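Local coordinates for putative methyl-accepting chemotaxis signal transduction protein (Campylobacter jejuni, PDB 6W3R), which probably senses amino acids with an extracytoplasmic double-Cache (PDC) domain and passes the signal on to the chemotaxis machinery, at residues 136-141 with 160-165; 77-82 with 131-136. One frame throughout, in Å; residues are numbered along the deposited sequence. Where two conformers were deposited one is given.

How the contacts relate
In this sensor domain, strands that build the sheet also supply the acceptors that hold the ligand. Contact 1 is the more buried of the two: it pairs adjacent strands 139-149 and 152-162 through their backbones. Contact 2 is partly buried and joins 77-82 to 131-136, whose strands 80-84 and 126-132 belong to the same sheet but are not adjacent in it, strands 152-162 and 139-149 lying between them, so side chains and the bound 3-methyl-L-alloisoleucine do the bridging. L136 belongs to both contacts. The two meet where D160 of contact 1 bonds to Y82 and N80 of contact 2, and both supply acceptors to the ligand's amino group.

Contact 1: 136-141 with 160-165. With I2M (3-methyl-L-alloisoleucine), chain C.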
# COMPACT_ATOMS: atom_id res chain seq x y z
N LEU A 136 12.57 4.44 -12.21
CA LEU A 136 11.56 5.13 -13.01
C LEU A 136 11.04 6.41 -12.34
O LEU A 136 10.20 7.08 -12.91
CB LEU A 136 10.38 4.17 -13.32
CG LEU A 136 10.72 3.14 -14.43
CD1 LEU A 136 9.68 2.04 -14.57
CD2 LEU A 136 10.98 3.76 -15.80
N LYS A 137 11.53 6.73 -11.15
CA LYS A 137 11.18 7.98 -10.49
C LYS A 137 9.67 8.15 -10.40
O LYS A 137 9.11 9.22 -10.68
CB LYS A 137 11.82 9.17 -11.20
CG LYS A 137 13.35 9.11 -11.19
CD LYS A 137 13.89 9.27 -9.78
CE LYS A 137 15.40 9.44 -9.69
NZ LYS A 137 15.79 9.70 -8.27
N GLN A 138 9.05 7.09 -9.87
CA GLN A 138 7.65 7.15 -9.47
C GLN A 138 7.54 6.70 -8.03
O GLN A 138 8.36 5.89 -7.58
CB GLN A 138 6.79 6.30 -10.40
CG GLN A 138 6.66 6.89 -11.79
CD GLN A 138 5.74 6.06 -12.66
OE1 GLN A 138 4.67 5.61 -12.19
NE2 GLN A 138 6.15 5.84 -13.92
N TYR A 139 6.53 7.19 -7.33
CA TYR A 139 6.29 6.73 -5.97
C TYR A 139 5.63 5.35 -5.98
O TYR A 139 4.72 5.11 -6.81
CB TYR A 139 5.43 7.71 -5.17
CG TYR A 139 6.23 8.96 -4.88
CD1 TYR A 139 7.02 9.05 -3.74
CD2 TYR A 139 6.20 10.05 -5.76
CE1 TYR A 139 7.84 10.14 -3.53
CE2 TYR A 139 6.99 11.16 -5.54
CZ TYR A 139 7.79 11.20 -4.42
OH TYR A 139 8.61 12.29 -4.26
N VAL A 140 6.30 4.42 -5.29
CA VAL A 140 5.87 3.02 -5.28
C VAL A 140 5.71 2.49 -3.88
O VAL A 140 6.31 2.98 -2.92
CB VAL A 140 6.86 2.13 -6.05
CG1 VAL A 140 6.96 2.58 -7.51
CG2 VAL A 140 8.20 2.07 -5.36
N ILE A 141 4.89 1.44 -3.81
CA ILE A 141 4.88 0.53 -2.66
C ILE A 141 5.55 -0.75 -3.17
O ILE A 141 5.20 -1.26 -4.27
CB ILE A 141 3.43 0.24 -2.26
CG1 ILE A 141 2.81 1.55 -1.77
CG2 ILE A 141 3.38 -0.82 -1.15
CD1 ILE A 141 1.29 1.49 -1.66
N ASP A 160 7.26 -3.58 -7.44
CA ASP A 160 6.92 -2.20 -7.20
C ASP A 160 5.59 -1.90 -7.87
O ASP A 160 5.47 -2.00 -9.12
CB ASP A 160 7.95 -1.27 -7.87
CG ASP A 160 9.33 -1.33 -7.23
OD1 ASP A 160 9.53 -1.93 -6.15
OD2 ASP A 160 10.27 -0.70 -7.77
N ILE A 161 4.64 -1.43 -7.09
CA ILE A 161 3.35 -1.01 -7.57
C ILE A 161 3.24 0.51 -7.30
O ILE A 161 3.47 0.97 -6.19
CB ILE A 161 2.23 -1.74 -6.81
CG1 ILE A 161 2.38 -3.27 -6.84
CG2 ILE A 161 0.86 -1.32 -7.33
CD1 ILE A 161 2.29 -3.84 -8.23
N PRO A 162 2.80 1.30 -8.30
CA PRO A 162 2.68 2.74 -8.08
C PRO A 162 1.73 3.00 -6.93
O PRO A 162 0.60 2.45 -6.92
CB PRO A 162 2.08 3.24 -9.38
CG PRO A 162 2.52 2.25 -10.41
CD PRO A 162 2.45 0.93 -9.69
N SER A 163 2.13 3.88 -6.01
CA SER A 163 1.27 4.24 -4.89
C SER A 163 0.03 4.97 -5.39
O SER A 163 -1.03 4.87 -4.76
CB SER A 163 1.99 5.07 -3.83
OG SER A 163 2.59 6.17 -4.43
N GLU A 164 0.12 5.59 -6.54
CA GLU A 164 -1.03 6.22 -7.18
C GLU A 164 -2.18 5.23 -7.37
O GLU A 164 -3.36 5.63 -7.41
CB GLU A 164 -0.65 6.89 -8.51
CG GLU A 164 -1.74 7.75 -9.13
CD GLU A 164 -1.31 8.33 -10.46
OE1 GLU A 164 -0.17 8.07 -10.85
OE2 GLU A 164 -2.12 9.04 -11.11
N ASP A 165 -1.83 3.96 -7.57
CA ASP A 165 -2.90 3.01 -7.83
C ASP A 165 -3.80 2.90 -6.60
O ASP A 165 -5.04 2.82 -6.70
CB ASP A 165 -2.34 1.65 -8.18
CG ASP A 165 -1.73 1.57 -9.56
OD1 ASP A 165 -1.86 2.55 -10.36
OD2 ASP A 165 -1.13 0.49 -9.81
N I2M C . 12.41 0.50 -6.58
CA I2M C . 13.63 -0.21 -6.14
CB I2M C . 14.56 -0.70 -7.26
CG3 I2M C . 13.64 -1.17 -8.39
CG2 I2M C . 15.52 0.38 -7.78
CG1 I2M C . 15.42 -1.87 -6.68
CD1 I2M C . 16.22 -2.69 -7.70
C I2M C . 14.47 0.77 -5.29
O I2M C . 14.25 1.99 -5.46
OXT I2M C . 15.28 0.32 -4.44
O HOH W 1 3.10 7.13 -10.33
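Toward the open end of the β-hairpin of strands 139-149 and 152-162, I141 and I161 form an antiparallel hydrogen-bonded pair. I141 N donates to I161 O at 2.8 Å, and I161 N returns the bond to I141 O at 2.9 Å. V140 and P162 form the next pair, of the non-hydrogen-bonded kind, where proline's missing N-H costs the pairing nothing. S163 N then reaches Y139 O at 3.0 Å; the N-H points almost straight at the oxygen (163°), but from 40° out of the carbonyl plane, as the chain leaves the strand for helix 163-172. Y139 O is also approached by P162 CA, at 3.4 Å. S163 OG stands between its backbone N and carbonyl carbon (chi1 53°), which sets it against Y139 CB.

The two isoleucines share one face of the sheet, where F32 of helix 4-49 packs on both. The ligand lies on the side of V140 and D160. The V140 methyls lie against the D160 stem, CG1 at 4.0 Å from CB and CG2 similarly close to CG. D160 OD2 then accepts from the ligand N at 2.7 Å, with N80 as a second donor to the same oxygen, while OD1 is bonded to T142 and Y82. At the exposed end of the contact a water donates to Q138 OE1 (2.9 Å) and, weakly, to E164 OE1.

With both oxygens engaged, the buried D160 carboxylate is held against rotation; it is probably ionised and well placed to balance an ammonium group.

Contact 2: 77-82 with 131-136; sequences NALNVY and YLDTVL. With I2M (3-methyl-L-alloisoleucine), chain C.
L79 and L136 make the apolar part of this contact: their side chains run alongside each other, pointing opposite ways, and L79 CG lies 3.6 Å from L136 CD1. The same methyl packs near N80 OD1, a buried oxygen with no polar partner in the model.

Among polar contacts, N80 ND2 gives D133 OD2 a weak hydrogen bond of 3.0 Å, bent to 141°, and the amide is turned 65° from the carboxylate plane; D160 is the stronger partner of this amide. D133 is itself held by its own turn. With CG swung opposite the backbone N (chi1 165°), OD1 accepts from V135 N at 3.1 Å in an Asx turn, and OD2 from L136 N at 2.8 Å; both donors stand above the carboxylate plane.

The ligand completes the set. Its N donates hydrogen bonds to D133 OD1 (2.7 Å) and Y131 OH (2.9 Å), the latter also bonded to T142. The Y82 ring turns a face to the ligand's CG3, 3.6 Å from CE1 and offset toward the rim, whereas Y131 presents its edge to the carboxylate O. Such recognition resembles other amino-acid-binding Cache domains.

N77 ends helix 58-76 in a Schellman motif just before strand 80-84, L79 and N80 form a classic β-bulge facing D160 of strand 152-162, and W115 of helix 114-119 meets the Y82 ring edge-to-face.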
# COMPACT_ATOMS: atom_id res chain seq x y z
N ASN A 77 0.48 -5.13 -14.66
CA ASN A 77 0.98 -3.76 -14.97
C ASN A 77 1.72 -3.19 -13.76
O ASN A 77 1.57 -2.02 -13.41
CB ASN A 77 -0.14 -2.84 -15.43
CG ASN A 77 0.38 -1.57 -16.03
OD1 ASN A 77 1.45 -1.55 -16.69
ND2 ASN A 77 -0.38 -0.50 -15.85
N ALA A 78 2.64 -3.98 -13.21
CA ALA A 78 3.56 -3.47 -12.20
C ALA A 78 4.62 -2.56 -12.85
O ALA A 78 4.85 -2.62 -14.06
CB ALA A 78 4.24 -4.63 -11.46
N LEU A 79 5.23 -1.71 -12.03
CA LEU A 79 6.24 -0.78 -12.52
C LEU A 79 7.57 -1.52 -12.69
O LEU A 79 8.24 -1.37 -13.70
CB LEU A 79 6.37 0.39 -11.55
CG LEU A 79 7.09 1.57 -12.18
CD1 LEU A 79 6.25 2.20 -13.32
CD2 LEU A 79 7.43 2.58 -11.10
N ASN A 80 7.98 -2.26 -11.67
CA ASN A 80 9.24 -3.03 -11.66
C ASN A 80 9.02 -4.35 -10.97
O ASN A 80 8.29 -4.37 -9.96
CB ASN A 80 10.39 -2.33 -10.91
CG ASN A 80 10.75 -0.97 -11.48
OD1 ASN A 80 11.16 -0.84 -12.63
ND2 ASN A 80 10.61 0.07 -10.65
N VAL A 81 9.59 -5.42 -11.50
CA VAL A 81 9.63 -6.73 -10.85
C VAL A 81 11.07 -7.23 -10.99
O VAL A 81 11.67 -7.22 -12.06
CB VAL A 81 8.63 -7.68 -11.51
CG1 VAL A 81 8.69 -9.05 -10.91
CG2 VAL A 81 7.22 -7.16 -11.42
N TYR A 82 11.64 -7.74 -9.91
CA TYR A 82 13.06 -7.92 -9.85
C TYR A 82 13.51 -8.95 -8.86
O TYR A 82 12.79 -9.24 -7.89
CB TYR A 82 13.77 -6.57 -9.57
CG TYR A 82 13.19 -5.76 -8.45
CD1 TYR A 82 12.12 -4.90 -8.67
CD2 TYR A 82 13.75 -5.77 -7.20
CE1 TYR A 82 11.60 -4.08 -7.66
CE2 TYR A 82 13.23 -4.98 -6.17
CZ TYR A 82 12.22 -4.05 -6.44
OH TYR A 82 11.72 -3.27 -5.44
N TYR A 131 7.64 5.24 -1.47
CA TYR A 131 8.92 5.95 -1.64
C TYR A 131 9.22 6.09 -3.11
O TYR A 131 8.57 5.51 -3.96
CB TYR A 131 10.07 5.20 -0.96
CG TYR A 131 10.43 3.92 -1.66
CD1 TYR A 131 9.68 2.76 -1.49
CD2 TYR A 131 11.43 3.92 -2.61
CE1 TYR A 131 9.97 1.60 -2.21
CE2 TYR A 131 11.76 2.77 -3.31
CZ TYR A 131 11.01 1.61 -3.13
OH TYR A 131 11.25 0.46 -3.87
N LEU A 132 10.16 6.97 -3.41
CA LEU A 132 10.49 7.27 -4.79
C LEU A 132 11.43 6.24 -5.39
O LEU A 132 12.60 6.18 -5.05
CB LEU A 132 11.10 8.66 -4.87
CG LEU A 132 11.33 9.22 -6.27
CD1 LEU A 132 10.04 9.45 -7.03
CD2 LEU A 132 12.13 10.52 -6.22
N ASP A 133 10.94 5.47 -6.34
CA ASP A 133 11.77 4.49 -7.02
C ASP A 133 12.88 5.21 -7.76
O ASP A 133 12.62 6.08 -8.59
CB ASP A 133 10.92 3.70 -8.00
CG ASP A 133 11.73 2.94 -8.99
OD1 ASP A 133 12.67 2.23 -8.61
OD2 ASP A 133 11.32 2.99 -10.16
N THR A 134 14.09 4.70 -7.59
CA THR A 134 15.29 5.19 -8.26
C THR A 134 15.30 4.98 -9.79
O THR A 134 15.78 5.84 -10.53
CB THR A 134 16.53 4.49 -7.66
OG1 THR A 134 16.70 4.89 -6.30
CG2 THR A 134 17.81 4.80 -8.42
N VAL A 135 14.68 3.90 -10.26
CA VAL A 135 14.78 3.57 -11.68
C VAL A 135 13.84 4.40 -12.57
O VAL A 135 14.25 5.05 -13.53
CB VAL A 135 14.56 2.05 -11.92
CG1 VAL A 135 14.45 1.74 -13.41
CG2 VAL A 135 15.74 1.26 -11.37
N LEU A 136 12.57 4.44 -12.21
CA LEU A 136 11.56 5.13 -13.01
C LEU A 136 11.04 6.41 -12.34
O LEU A 136 10.20 7.08 -12.91
CB LEU A 136 10.38 4.17 -13.32
CG LEU A 136 10.72 3.14 -14.43
CD1 LEU A 136 9.68 2.04 -14.57
CD2 LEU A 136 10.98 3.76 -15.80
N I2M C . 12.41 0.50 -6.58
CA I2M C . 13.63 -0.21 -6.14
CB I2M C . 14.56 -0.70 -7.26
CG3 I2M C . 13.64 -1.17 -8.39
CG2 I2M C . 15.52 0.38 -7.78
CG1 I2M C . 15.42 -1.87 -6.68
CD1 I2M C . 16.22 -2.69 -7.70
C I2M C . 14.47 0.77 -5.29
O I2M C . 14.25 1.99 -5.46
OXT I2M C . 15.28 0.32 -4.44